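Long-range contacts in major centromere autoantigen B (Homo sapiens, PDB 1HLV), which binds the CENP-B box DNA through helix-turn-helix DNA-binding domains and induces kinks in it: residues 8-13 / 64-69; 14-19 / 33-38. One frame throughout, in Å; residues are numbered along the deposited sequence.

In the fold
The two interactions use adjoining segments, the N-cap and first turn of helix 10-22 and the turns that follow, and their centres lie about 13 Å apart. In interaction 1 the start of this helix meets the loop between helix 49-59 and helix 75-88. In interaction 2 the following turns carry the end of helix 28-35 and the turn into helix 39-47; the chain that leaves the helix there and returns is enclosed by the longer closure of interaction 1. Both reach the DNA. Segment 64-69 donates to phosphates of both strands, whereas segment 33-38 packs Pro-38 against the backbone of chain B. Interaction 1 sits about 8 Å from the centre of the chain and interaction 2 about 20 Å, measured from their centres.

Interaction 1. Residues 8-13 / 64-69. With nucleotides of chain A; nucleotides of chain B.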
ATOM      1  N   LEU C   8       2.445  12.703  -0.354  1.00 46.57           N
ATOM      2  CA  LEU C   8       3.720  12.074  -0.668  1.00 42.96           C
ATOM      3  C   LEU C   8       3.567  10.579  -0.935  1.00 40.82           C
ATOM      4  O   LEU C   8       2.621   9.955  -0.455  1.00 40.35           O
ATOM      5  CB  LEU C   8       4.674  12.296   0.508  1.00 43.35           C
ATOM      6  CG  LEU C   8       4.813  13.758   0.955  1.00 42.88           C
ATOM      7  CD1 LEU C   8       5.287  13.819   2.388  1.00 42.66           C
ATOM      8  CD2 LEU C   8       5.783  14.487   0.040  1.00 42.33           C
ATOM      9  N   THR C   9       4.489  10.003  -1.704  1.00 37.95           N
ATOM     10  CA  THR C   9       4.436   8.571  -1.981  1.00 35.37           C
ATOM     11  C   THR C   9       5.108   7.834  -0.836  1.00 35.17           C
ATOM     12  O   THR C   9       5.860   8.419  -0.060  1.00 33.77           O
ATOM     13  CB  THR C   9       5.185   8.180  -3.269  1.00 34.92           C
ATOM     14  OG1 THR C   9       6.585   8.426  -3.099  1.00 31.95           O
ATOM     15  CG2 THR C   9       4.655   8.962  -4.464  1.00 33.82           C
ATOM     16  N   PHE C  10       4.846   6.540  -0.731  1.00 35.39           N
ATOM     17  CA  PHE C  10       5.460   5.776   0.331  1.00 37.64           C
ATOM     18  C   PHE C  10       6.969   5.780   0.188  1.00 38.77           C
ATOM     19  O   PHE C  10       7.684   5.793   1.190  1.00 38.88           O
ATOM     20  CB  PHE C  10       4.891   4.357   0.367  1.00 36.38           C
ATOM     21  CG  PHE C  10       3.533   4.290   0.997  1.00 37.28           C
ATOM     22  CD1 PHE C  10       2.414   3.954   0.251  1.00 37.63           C
ATOM     23  CD2 PHE C  10       3.367   4.625   2.342  1.00 37.34           C
ATOM     24  CE1 PHE C  10       1.143   3.951   0.831  1.00 37.60           C
ATOM     25  CE2 PHE C  10       2.100   4.625   2.932  1.00 37.89           C
ATOM     26  CZ  PHE C  10       0.989   4.289   2.175  1.00 37.19           C
ATOM     27  N   ARG C  11       7.454   5.798  -1.050  1.00 38.95           N
ATOM     28  CA  ARG C  11       8.889   5.831  -1.273  1.00 40.90           C
ATOM     29  C   ARG C  11       9.472   7.158  -0.757  1.00 41.01           C
ATOM     30  O   ARG C  11      10.543   7.175  -0.153  1.00 40.99           O
ATOM     31  CB  ARG C  11       9.199   5.644  -2.761  1.00 43.63           C
ATOM     32  CG  ARG C  11      10.684   5.646  -3.097  1.00 47.23           C
ATOM     33  CD  ARG C  11      11.453   4.501  -2.432  1.00 52.00           C
ATOM     34  NE  ARG C  11      11.490   3.287  -3.248  1.00 57.20           N
ATOM     35  CZ  ARG C  11      10.611   2.290  -3.178  1.00 59.76           C
ATOM     36  NH1 ARG C  11       9.601   2.341  -2.318  1.00 58.62           N
ATOM     37  NH2 ARG C  11      10.743   1.234  -3.974  1.00 59.02           N
ATOM     38  N   GLU C  12       8.756   8.261  -0.970  1.00 39.85           N
ATOM     39  CA  GLU C  12       9.212   9.576  -0.520  1.00 39.47           C
ATOM     40  C   GLU C  12       9.219   9.690   1.008  1.00 39.45           C
ATOM     41  O   GLU C  12      10.157  10.239   1.599  1.00 37.11           O
ATOM     42  CB  GLU C  12       8.329  10.683  -1.116  1.00 39.46           C
ATOM     43  CG  GLU C  12       8.592  10.994  -2.588  1.00 41.17           C
ATOM     44  CD  GLU C  12       7.426  11.721  -3.266  1.00 44.13           C
ATOM     45  OE1 GLU C  12       7.653  12.375  -4.309  1.00 46.13           O
ATOM     46  OE2 GLU C  12       6.281  11.629  -2.770  1.00 44.18           O
ATOM     47  N   LYS C  13       8.163   9.185   1.643  1.00 39.06           N
ATOM     48  CA  LYS C  13       8.073   9.229   3.096  1.00 38.33           C
ATOM     49  C   LYS C  13       9.119   8.292   3.690  1.00 37.16           C
ATOM     50  O   LYS C  13       9.663   8.544   4.756  1.00 36.27           O
ATOM     51  CB  LYS C  13       6.658   8.857   3.562  1.00 37.06           C
ATOM     52  CG  LYS C  13       5.671  10.015   3.407  1.00 37.09           C
ATOM     53  CD  LYS C  13       4.224   9.639   3.730  1.00 35.11           C
ATOM     54  CE  LYS C  13       3.642   8.695   2.675  1.00 34.01           C
ATOM     55  NZ  LYS C  13       2.160   8.581   2.773  1.00 33.49           N
ATOM     56  N   THR C  64       6.368   3.741  -5.423  1.00 39.83           N
ATOM     57  CA  THR C  64       6.821   4.896  -6.171  1.00 40.32           C
ATOM     58  C   THR C  64       5.631   5.765  -6.552  1.00 39.09           C
ATOM     59  O   THR C  64       5.787   6.921  -6.943  1.00 38.80           O
ATOM     60  CB  THR C  64       7.564   4.429  -7.440  1.00 41.54           C
ATOM     61  OG1 THR C  64       8.893   4.047  -7.080  1.00 45.12           O
ATOM     62  CG2 THR C  64       7.626   5.523  -8.495  1.00 44.80           C
ATOM     63  N   CYS C  65       4.438   5.210  -6.402  1.00 38.45           N
ATOM     64  CA  CYS C  65       3.231   5.923  -6.777  1.00 39.71           C
ATOM     65  C   CYS C  65       2.158   5.943  -5.705  1.00 36.04           C
ATOM     66  O   CYS C  65       1.446   6.929  -5.567  1.00 34.03           O
ATOM     67  CB  CYS C  65       2.686   5.296  -8.053  1.00 42.53           C
ATOM     68  SG  CYS C  65       3.963   5.177  -9.364  1.00 60.33           S
ATOM     69  N   ARG C  66       2.043   4.848  -4.959  1.00 35.14           N
ATOM     70  CA  ARG C  66       1.055   4.726  -3.890  1.00 35.13           C
ATOM     71  C   ARG C  66       1.367   5.750  -2.811  1.00 35.62           C
ATOM     72  O   ARG C  66       2.525   5.932  -2.444  1.00 37.17           O
ATOM     73  CB  ARG C  66       1.116   3.318  -3.288  1.00 33.53           C
ATOM     74  CG  ARG C  66      -0.036   2.987  -2.371  1.00 32.01           C
ATOM     75  CD  ARG C  66      -1.310   2.759  -3.152  1.00 32.77           C
ATOM     76  NE  ARG C  66      -2.454   2.516  -2.273  1.00 35.30           N
ATOM     77  CZ  ARG C  66      -3.618   2.015  -2.676  1.00 34.46           C
ATOM     78  NH1 ARG C  66      -3.799   1.701  -3.952  1.00 34.79           N
ATOM     79  NH2 ARG C  66      -4.598   1.823  -1.802  1.00 34.20           N
ATOM     80  N   LYS C  67       0.340   6.416  -2.300  1.00 36.02           N
ATOM     81  CA  LYS C  67       0.544   7.419  -1.259  1.00 37.14           C
ATOM     82  C   LYS C  67      -0.243   7.084   0.008  1.00 37.12           C
ATOM     83  O   LYS C  67       0.183   7.388   1.127  1.00 36.78           O
ATOM     84  CB  LYS C  67       0.113   8.790  -1.782  1.00 38.63           C
ATOM     85  CG  LYS C  67       0.861   9.197  -3.032  1.00 39.80           C
ATOM     86  CD  LYS C  67       0.347  10.487  -3.619  1.00 40.24           C
ATOM     87  CE  LYS C  67       1.102  10.799  -4.906  1.00 41.97           C
ATOM     88  NZ  LYS C  67       0.479  11.913  -5.666  1.00 45.07           N
ATOM     89  N   THR C  68      -1.379   6.429  -0.188  1.00 35.12           N
ATOM     90  CA  THR C  68      -2.281   6.065   0.889  1.00 34.75           C
ATOM     91  C   THR C  68      -2.427   4.560   1.108  1.00 35.54           C
ATOM     92  O   THR C  68      -2.517   3.776   0.155  1.00 34.57           O
ATOM     93  CB  THR C  68      -3.648   6.650   0.584  1.00 34.36           C
ATOM     94  OG1 THR C  68      -3.597   8.066   0.788  1.00 38.88           O
ATOM     95  CG2 THR C  68      -4.712   6.032   1.438  1.00 37.27           C
ATOM     96  N   ASN C  69      -2.456   4.150   2.369  1.00 35.09           N
ATOM     97  CA  ASN C  69      -2.625   2.734   2.655  1.00 36.31           C
ATOM     98  C   ASN C  69      -4.116   2.410   2.788  1.00 36.26           C
ATOM     99  O   ASN C  69      -4.530   1.657   3.673  1.00 36.60           O
ATOM    100  CB  ASN C  69      -1.902   2.334   3.938  1.00 34.82           C
ATOM    101  CG  ASN C  69      -1.924   0.834   4.159  1.00 37.61           C
ATOM    102  OD1 ASN C  69      -1.771   0.354   5.285  1.00 37.90           O
ATOM    103  ND2 ASN C  69      -2.119   0.082   3.073  1.00 35.10           N
TER
ATOM    104  P    DA A  13      -3.339   6.809  -3.902  1.00 32.73           P
ATOM    105  OP1  DA A  13      -2.301   5.982  -3.228  1.00 31.53           O
ATOM    106  OP2  DA A  13      -3.167   7.212  -5.322  1.00 33.12           O
ATOM    107  O5'  DA A  13      -4.739   6.073  -3.778  1.00 32.56           O
ATOM    108  C5'  DA A  13      -5.168   5.564  -2.531  1.00 33.48           C
ATOM    109  C4'  DA A  13      -6.548   4.968  -2.661  1.00 33.41           C
ATOM    110  O4'  DA A  13      -7.558   6.005  -2.698  1.00 32.63           O
ATOM    111  C3'  DA A  13      -6.785   4.097  -3.903  1.00 33.96           C
ATOM    112  O3'  DA A  13      -7.601   3.012  -3.491  1.00 34.56           O
ATOM    113  C2'  DA A  13      -7.632   4.992  -4.788  1.00 30.69           C
ATOM    114  C1'  DA A  13      -8.473   5.674  -3.726  1.00 31.19           C
ATOM    115  N9   DA A  13      -9.194   6.883  -4.122  1.00 28.75           N
ATOM    116  C8   DA A  13      -8.817   7.878  -4.992  1.00 29.03           C
ATOM    117  N7   DA A  13      -9.726   8.816  -5.147  1.00 28.34           N
ATOM    118  C5   DA A  13     -10.769   8.408  -4.324  1.00 27.50           C
ATOM    119  C6   DA A  13     -12.035   8.961  -4.052  1.00 27.90           C
ATOM    120  N6   DA A  13     -12.501  10.072  -4.632  1.00 29.25           N
ATOM    121  N1   DA A  13     -12.822   8.321  -3.163  1.00 26.85           N
ATOM    122  C2   DA A  13     -12.370   7.187  -2.609  1.00 26.30           C
ATOM    123  N3   DA A  13     -11.213   6.558  -2.802  1.00 23.63           N
ATOM    124  C4   DA A  13     -10.448   7.230  -3.677  1.00 25.85           C
TER
ATOM    125  P    DA B  13      -2.374   6.380   5.653  1.00 35.00           P
ATOM    126  OP1  DA B  13      -1.288   5.825   4.812  1.00 34.68           O
ATOM    127  OP2  DA B  13      -2.479   5.965   7.076  1.00 37.47           O
ATOM    128  O5'  DA B  13      -2.327   7.968   5.576  1.00 32.41           O
ATOM    129  C5'  DA B  13      -2.215   8.629   4.321  1.00 31.67           C
ATOM    130  C4'  DA B  13      -2.121  10.125   4.520  1.00 34.30           C
ATOM    131  O4'  DA B  13      -3.362  10.657   5.041  1.00 33.96           O
ATOM    132  C3'  DA B  13      -1.033  10.610   5.482  1.00 34.08           C
ATOM    133  O3'  DA B  13      -0.652  11.908   5.041  1.00 39.95           O
ATOM    134  C2'  DA B  13      -1.798  10.791   6.778  1.00 30.27           C
ATOM    135  C1'  DA B  13      -3.094  11.372   6.246  1.00 30.84           C
ATOM    136  N9   DA B  13      -4.254  11.233   7.121  1.00 27.93           N
ATOM    137  C8   DA B  13      -4.548  10.221   8.010  1.00 28.12           C
ATOM    138  N7   DA B  13      -5.683  10.393   8.650  1.00 26.93           N
ATOM    139  C5   DA B  13      -6.164  11.599   8.154  1.00 25.37           C
ATOM    140  C6   DA B  13      -7.327  12.341   8.433  1.00 27.09           C
ATOM    141  N6   DA B  13      -8.256  11.956   9.323  1.00 24.77           N
ATOM    142  N1   DA B  13      -7.508  13.508   7.759  1.00 24.60           N
ATOM    143  C2   DA B  13      -6.575  13.885   6.872  1.00 25.64           C
ATOM    144  N3   DA B  13      -5.439  13.269   6.524  1.00 25.81           N
ATOM    145  C4   DA B  13      -5.294  12.123   7.209  1.00 25.15           C
TER
ATOM    146  P    DA A  14      -7.609   1.637  -4.313  1.00 36.26           P
ATOM    147  OP1  DA A  14      -6.495   0.774  -3.850  1.00 32.19           O
ATOM    148  OP2  DA A  14      -7.752   1.944  -5.758  1.00 35.58           O
ATOM    149  O5'  DA A  14      -8.963   0.987  -3.783  1.00 37.47           O
ATOM    150  C5'  DA A  14      -9.218   0.956  -2.378  1.00 35.70           C
ATOM    151  C4'  DA A  14     -10.699   0.999  -2.098  1.00 35.73           C
ATOM    152  O4'  DA A  14     -11.169   2.372  -2.116  1.00 35.22           O
ATOM    153  C3'  DA A  14     -11.506   0.246  -3.142  1.00 35.72           C
ATOM    154  O3'  DA A  14     -12.129  -0.924  -2.674  1.00 37.62           O
ATOM    155  C2'  DA A  14     -12.590   1.204  -3.593  1.00 37.74           C
ATOM    156  C1'  DA A  14     -12.407   2.486  -2.807  1.00 35.04           C
ATOM    157  N9   DA A  14     -12.267   3.563  -3.790  1.00 34.63           N
ATOM    158  C8   DA A  14     -11.148   3.828  -4.539  1.00 33.58           C
ATOM    159  N7   DA A  14     -11.304   4.809  -5.392  1.00 33.27           N
ATOM    160  C5   DA A  14     -12.606   5.231  -5.181  1.00 30.87           C
ATOM    161  C6   DA A  14     -13.369   6.255  -5.765  1.00 31.56           C
ATOM    162  N6   DA A  14     -12.901   7.082  -6.703  1.00 30.21           N
ATOM    163  N1   DA A  14     -14.640   6.410  -5.341  1.00 30.76           N
ATOM    164  C2   DA A  14     -15.098   5.591  -4.387  1.00 32.37           C
ATOM    165  N3   DA A  14     -14.473   4.601  -3.751  1.00 33.34           N
ATOM    166  C4   DA A  14     -13.213   4.473  -4.198  1.00 32.21           C
TER
HETATM  167  O   HOH W   1       7.771   8.508  -5.419  1.00 51.48           O
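Phe-10 and Arg-66 meet through backbone and side chain alike. Phe-10 N donates to Arg-66 O at 2.9 Å, while the two side chains run side by side in the same direction, with Phe-10 CE1 3.5 Å from Arg-66 CG and ring and guanidinium turned only 14° apart. Lys-67 O stands over one face of the phenyl ring, off-centre toward the rim, and Asn-69 N lies at the edge beside CZ. Tyr-59 of helix 49-59 also meets this ring, nearly parallel to it. The carbonyl oxygen Lys-67 O is taken up by the ammonium of Lys-13, whose NZ donates to it over 2.8 Å and also forms a salt bridge with a DNA phosphate.

A bend at chi2 (73°) turns CD of Arg-66, and beyond it NE donates to Thr-68 O at 2.7 Å. That bond restrains the turn of the guanidinium, which closes on a single phosphate oxygen: NH1 and NH2 both donate to OP1 of DA14 of chain A, which lies at the guanidinium edge. The backbone joins in, Lys-67 N and Thr-68 N sharing OP1 of DA13 of chain A, and Asn-69 N donating to OP1 of DA13 of chain B.

Next to this, Thr-9 OG1 sits between the backbone N and the carbonyl carbon (chi1 66°), where it accepts from Glu-12 N at 3.0 Å; Thr-9 N answers by donating to Glu-12 OE2 at 2.6 Å. One water links Thr-9 OG1 to Thr-64 O, and Thr-9 CG2 rests 3.4 Å from that same carbonyl oxygen. The arrangement is a capping box at the N-terminus of helix 10-22, joined to a linker segment whose backbone amides and Arg-66 hold DNA phosphates and which leads from one helical DNA-binding unit to the next.

Interaction 2. Residues 14-19 / 33-38; sequences SRIIQE and RRFNIP. With nucleotides of chain B.
Glu-19 OE2 receives NH1 of Arg-34 in a salt bridge of 3.2 Å, met on the anti side of the carboxylate and from well out of its plane, although the oxygen lies in the guanidinium plane. The two side chains cross at about a right angle. The Glu-19 chain is bent at chi2 (75°), which turns CD out of the extended line. Arg-34 NE has another acidic partner, Glu-30 of its own helix.

Between the charges and the core lies Phe-35. Glu-19 CG meets the Phe-35 ring at its edge, 3.6 Å from Phe-35 CE1, while Ile-16 comes in over a face: CG1 is 3.8 Å from the ring centroid and only 14° off the normal, a CH-pi contact. Arg-15 adds a different geometry, since its guanidinium turns one face to the rim of the Phe-35 ring, the planes 88° apart, with Arg-15 NE 3.9 Å from Phe-35 CE2. This packing sets the first helix of the unit against a helix-turn-helix, formed by helices 28-35 and 39-47, with a Schellman motif at Asn-36 in its turn.

Farther in, Ile-37 reaches toward Ile-16, CD1 against CD1 at 3.9 Å, tip to tip, and Leu-42 of helix 39-47 touches both isoleucines. Pro-38, the N-cap residue of that helix, places its CD 3.4 Å from OP2 of DC15 of chain B, and its CB and CG rest against the same nucleotide's sugar-phosphate backbone.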
ATOM      1  N   SER C  14       9.415   7.219   2.979  1.00 37.15           N
ATOM      2  CA  SER C  14      10.426   6.284   3.438  1.00 39.29           C
ATOM      3  C   SER C  14      11.804   6.974   3.422  1.00 40.83           C
ATOM      4  O   SER C  14      12.607   6.815   4.347  1.00 39.85           O
ATOM      5  CB  SER C  14      10.445   5.060   2.527  1.00 37.63           C
ATOM      6  OG  SER C  14      11.464   4.168   2.910  1.00 40.17           O
ATOM      7  N   ARG C  15      12.069   7.748   2.373  1.00 41.23           N
ATOM      8  CA  ARG C  15      13.341   8.445   2.255  1.00 42.99           C
ATOM      9  C   ARG C  15      13.478   9.478   3.369  1.00 42.91           C
ATOM     10  O   ARG C  15      14.538   9.604   3.988  1.00 43.79           O
ATOM     11  CB  ARG C  15      13.451   9.131   0.889  1.00 45.96           C
ATOM     12  CG  ARG C  15      14.775   9.849   0.670  1.00 50.43           C
ATOM     13  CD  ARG C  15      14.822  10.532  -0.688  1.00 54.75           C
ATOM     14  NE  ARG C  15      15.984  11.408  -0.834  1.00 57.76           N
ATOM     15  CZ  ARG C  15      16.203  12.194  -1.886  1.00 58.56           C
ATOM     16  NH1 ARG C  15      15.341  12.216  -2.893  1.00 58.85           N
ATOM     17  NH2 ARG C  15      17.278  12.970  -1.928  1.00 58.29           N
ATOM     18  N   ILE C  16      12.403  10.217   3.621  1.00 41.29           N
ATOM     19  CA  ILE C  16      12.401  11.228   4.671  1.00 39.81           C
ATOM     20  C   ILE C  16      12.725  10.573   6.016  1.00 40.83           C
ATOM     21  O   ILE C  16      13.540  11.081   6.787  1.00 38.91           O
ATOM     22  CB  ILE C  16      11.022  11.934   4.744  1.00 38.10           C
ATOM     23  CG1 ILE C  16      10.819  12.773   3.486  1.00 36.53           C
ATOM     24  CG2 ILE C  16      10.925  12.808   5.983  1.00 36.52           C
ATOM     25  CD1 ILE C  16       9.463  13.422   3.389  1.00 36.16           C
ATOM     26  N   ILE C  17      12.085   9.440   6.286  1.00 41.44           N
ATOM     27  CA  ILE C  17      12.306   8.707   7.524  1.00 42.28           C
ATOM     28  C   ILE C  17      13.768   8.303   7.622  1.00 44.50           C
ATOM     29  O   ILE C  17      14.419   8.515   8.641  1.00 44.23           O
ATOM     30  CB  ILE C  17      11.422   7.439   7.576  1.00 40.27           C
ATOM     31  CG1 ILE C  17       9.965   7.837   7.815  1.00 40.45           C
ATOM     32  CG2 ILE C  17      11.901   6.500   8.665  1.00 39.15           C
ATOM     33  CD1 ILE C  17       8.982   6.725   7.520  1.00 38.45           C
ATOM     34  N   GLN C  18      14.276   7.717   6.545  1.00 47.16           N
ATOM     35  CA  GLN C  18      15.659   7.272   6.489  1.00 49.30           C
ATOM     36  C   GLN C  18      16.613   8.443   6.719  1.00 49.25           C
ATOM     37  O   GLN C  18      17.671   8.287   7.333  1.00 48.38           O
ATOM     38  CB  GLN C  18      15.939   6.640   5.128  1.00 52.24           C
ATOM     39  CG  GLN C  18      17.371   6.188   4.943  1.00 57.93           C
ATOM     40  CD  GLN C  18      17.679   5.783   3.513  1.00 61.43           C
ATOM     41  OE1 GLN C  18      18.819   5.442   3.188  1.00 63.64           O
ATOM     42  NE2 GLN C  18      16.663   5.821   2.647  1.00 61.81           N
ATOM     43  N   GLU C  19      16.236   9.614   6.224  1.00 48.72           N
ATOM     44  CA  GLU C  19      17.068  10.796   6.383  1.00 49.67           C
ATOM     45  C   GLU C  19      17.238  11.145   7.860  1.00 50.16           C
ATOM     46  O   GLU C  19      18.338  11.468   8.310  1.00 49.66           O
ATOM     47  CB  GLU C  19      16.452  11.988   5.645  1.00 49.82           C
ATOM     48  CG  GLU C  19      17.328  13.230   5.643  1.00 51.88           C
ATOM     49  CD  GLU C  19      18.502  13.116   4.680  1.00 53.84           C
ATOM     50  OE1 GLU C  19      18.869  11.980   4.312  1.00 54.95           O
ATOM     51  OE2 GLU C  19      19.064  14.165   4.301  1.00 55.05           O
ATOM     52  N   ARG C  33      13.112  21.259   6.066  1.00 49.19           N
ATOM     53  CA  ARG C  33      13.467  22.219   5.031  1.00 50.46           C
ATOM     54  C   ARG C  33      14.038  21.519   3.809  1.00 50.13           C
ATOM     55  O   ARG C  33      13.673  21.838   2.678  1.00 51.26           O
ATOM     56  CB  ARG C  33      14.494  23.228   5.542  1.00 51.48           C
ATOM     57  CG  ARG C  33      14.833  24.289   4.503  1.00 52.65           C
ATOM     58  CD  ARG C  33      16.186  24.946   4.757  1.00 55.15           C
ATOM     59  NE  ARG C  33      17.094  24.756   3.628  1.00 56.34           N
ATOM     60  CZ  ARG C  33      17.855  23.680   3.444  1.00 58.71           C
ATOM     61  NH1 ARG C  33      17.828  22.687   4.322  1.00 61.34           N
ATOM     62  NH2 ARG C  33      18.636  23.588   2.374  1.00 59.30           N
ATOM     63  N   ARG C  34      14.941  20.570   4.041  1.00 49.42           N
ATOM     64  CA  ARG C  34      15.564  19.826   2.955  1.00 49.04           C
ATOM     65  C   ARG C  34      14.553  19.159   2.035  1.00 48.24           C
ATOM     66  O   ARG C  34      14.809  18.995   0.844  1.00 48.39           O
ATOM     67  CB  ARG C  34      16.497  18.758   3.509  1.00 49.90           C
ATOM     68  CG  ARG C  34      17.690  19.305   4.244  1.00 52.59           C
ATOM     69  CD  ARG C  34      18.618  18.179   4.639  1.00 54.96           C
ATOM     70  NE  ARG C  34      19.823  18.684   5.278  1.00 57.33           N
ATOM     71  CZ  ARG C  34      20.891  17.939   5.536  1.00 59.43           C
ATOM     72  NH1 ARG C  34      20.896  16.651   5.207  1.00 58.58           N
ATOM     73  NH2 ARG C  34      21.955  18.486   6.111  1.00 60.30           N
ATOM     74  N   PHE C  35      13.416  18.753   2.589  1.00 46.76           N
ATOM     75  CA  PHE C  35      12.390  18.110   1.786  1.00 44.85           C
ATOM     76  C   PHE C  35      11.265  19.064   1.480  1.00 44.84           C
ATOM     77  O   PHE C  35      10.302  18.703   0.809  1.00 44.72           O
ATOM     78  CB  PHE C  35      11.858  16.859   2.483  1.00 43.50           C
ATOM     79  CG  PHE C  35      12.863  15.758   2.557  1.00 42.55           C
ATOM     80  CD1 PHE C  35      13.675  15.612   3.675  1.00 41.57           C
ATOM     81  CD2 PHE C  35      13.055  14.911   1.472  1.00 42.32           C
ATOM     82  CE1 PHE C  35      14.666  14.644   3.712  1.00 41.00           C
ATOM     83  CE2 PHE C  35      14.050  13.934   1.496  1.00 42.67           C
ATOM     84  CZ  PHE C  35      14.856  13.802   2.619  1.00 42.86           C
ATOM     85  N   ASN C  36      11.397  20.288   1.974  1.00 45.02           N
ATOM     86  CA  ASN C  36      10.400  21.315   1.726  1.00 46.76           C
ATOM     87  C   ASN C  36       9.011  20.879   2.187  1.00 45.60           C
ATOM     88  O   ASN C  36       8.062  20.882   1.409  1.00 45.18           O
ATOM     89  CB  ASN C  36      10.366  21.639   0.230  1.00 49.72           C
ATOM     90  CG  ASN C  36       9.508  22.850  -0.090  1.00 53.49           C
ATOM     91  OD1 ASN C  36       8.975  22.963  -1.193  1.00 56.58           O
ATOM     92  ND2 ASN C  36       9.384  23.771   0.866  1.00 54.10           N
ATOM     93  N   ILE C  37       8.904  20.486   3.450  1.00 45.54           N
ATOM     94  CA  ILE C  37       7.628  20.073   4.025  1.00 44.39           C
ATOM     95  C   ILE C  37       7.500  20.716   5.397  1.00 44.27           C
ATOM     96  O   ILE C  37       8.502  20.975   6.065  1.00 45.47           O
ATOM     97  CB  ILE C  37       7.541  18.548   4.209  1.00 43.32           C
ATOM     98  CG1 ILE C  37       8.706  18.066   5.078  1.00 42.81           C
ATOM     99  CG2 ILE C  37       7.516  17.862   2.860  1.00 42.08           C
ATOM    100  CD1 ILE C  37       8.634  16.596   5.445  1.00 42.58           C
ATOM    101  N   PRO C  38       6.266  20.977   5.843  1.00 42.77           N
ATOM    102  CA  PRO C  38       6.076  21.595   7.158  1.00 42.91           C
ATOM    103  C   PRO C  38       6.648  20.705   8.257  1.00 43.41           C
ATOM    104  O   PRO C  38       6.582  19.478   8.160  1.00 43.53           O
ATOM    105  CB  PRO C  38       4.556  21.721   7.266  1.00 42.84           C
ATOM    106  CG  PRO C  38       4.103  21.790   5.825  1.00 41.55           C
ATOM    107  CD  PRO C  38       4.974  20.750   5.175  1.00 41.65           C
TER
ATOM    108  P    DC B  15       1.281  19.202   3.717  1.00 39.83           P
ATOM    109  OP1  DC B  15       1.071  19.965   2.458  1.00 39.51           O
ATOM    110  OP2  DC B  15       2.619  18.621   4.007  1.00 39.06           O
ATOM    111  O5'  DC B  15       0.809  20.126   4.923  1.00 39.34           O
ATOM    112  C5'  DC B  15      -0.391  20.885   4.815  1.00 39.20           C
ATOM    113  C4'  DC B  15      -0.729  21.530   6.140  1.00 40.76           C
ATOM    114  O4'  DC B  15      -1.248  20.558   7.081  1.00 41.09           O
ATOM    115  C3'  DC B  15       0.440  22.212   6.850  1.00 41.92           C
ATOM    116  O3'  DC B  15      -0.066  23.371   7.511  1.00 45.53           O
ATOM    117  C2'  DC B  15       0.830  21.191   7.907  1.00 39.57           C
ATOM    118  C1'  DC B  15      -0.540  20.678   8.306  1.00 36.83           C
ATOM    119  N1   DC B  15      -0.606  19.383   9.008  1.00 32.31           N
ATOM    120  C2   DC B  15      -1.787  19.062   9.690  1.00 31.11           C
ATOM    121  O2   DC B  15      -2.719  19.880   9.685  1.00 30.89           O
ATOM    122  N3   DC B  15      -1.885  17.875  10.333  1.00 29.66           N
ATOM    123  C4   DC B  15      -0.857  17.019  10.311  1.00 30.48           C
ATOM    124  N4   DC B  15      -1.004  15.846  10.945  1.00 27.34           N
ATOM    125  C5   DC B  15       0.364  17.323   9.633  1.00 30.18           C
ATOM    126  C6   DC B  15       0.444  18.507   9.000  1.00 32.36           C
TER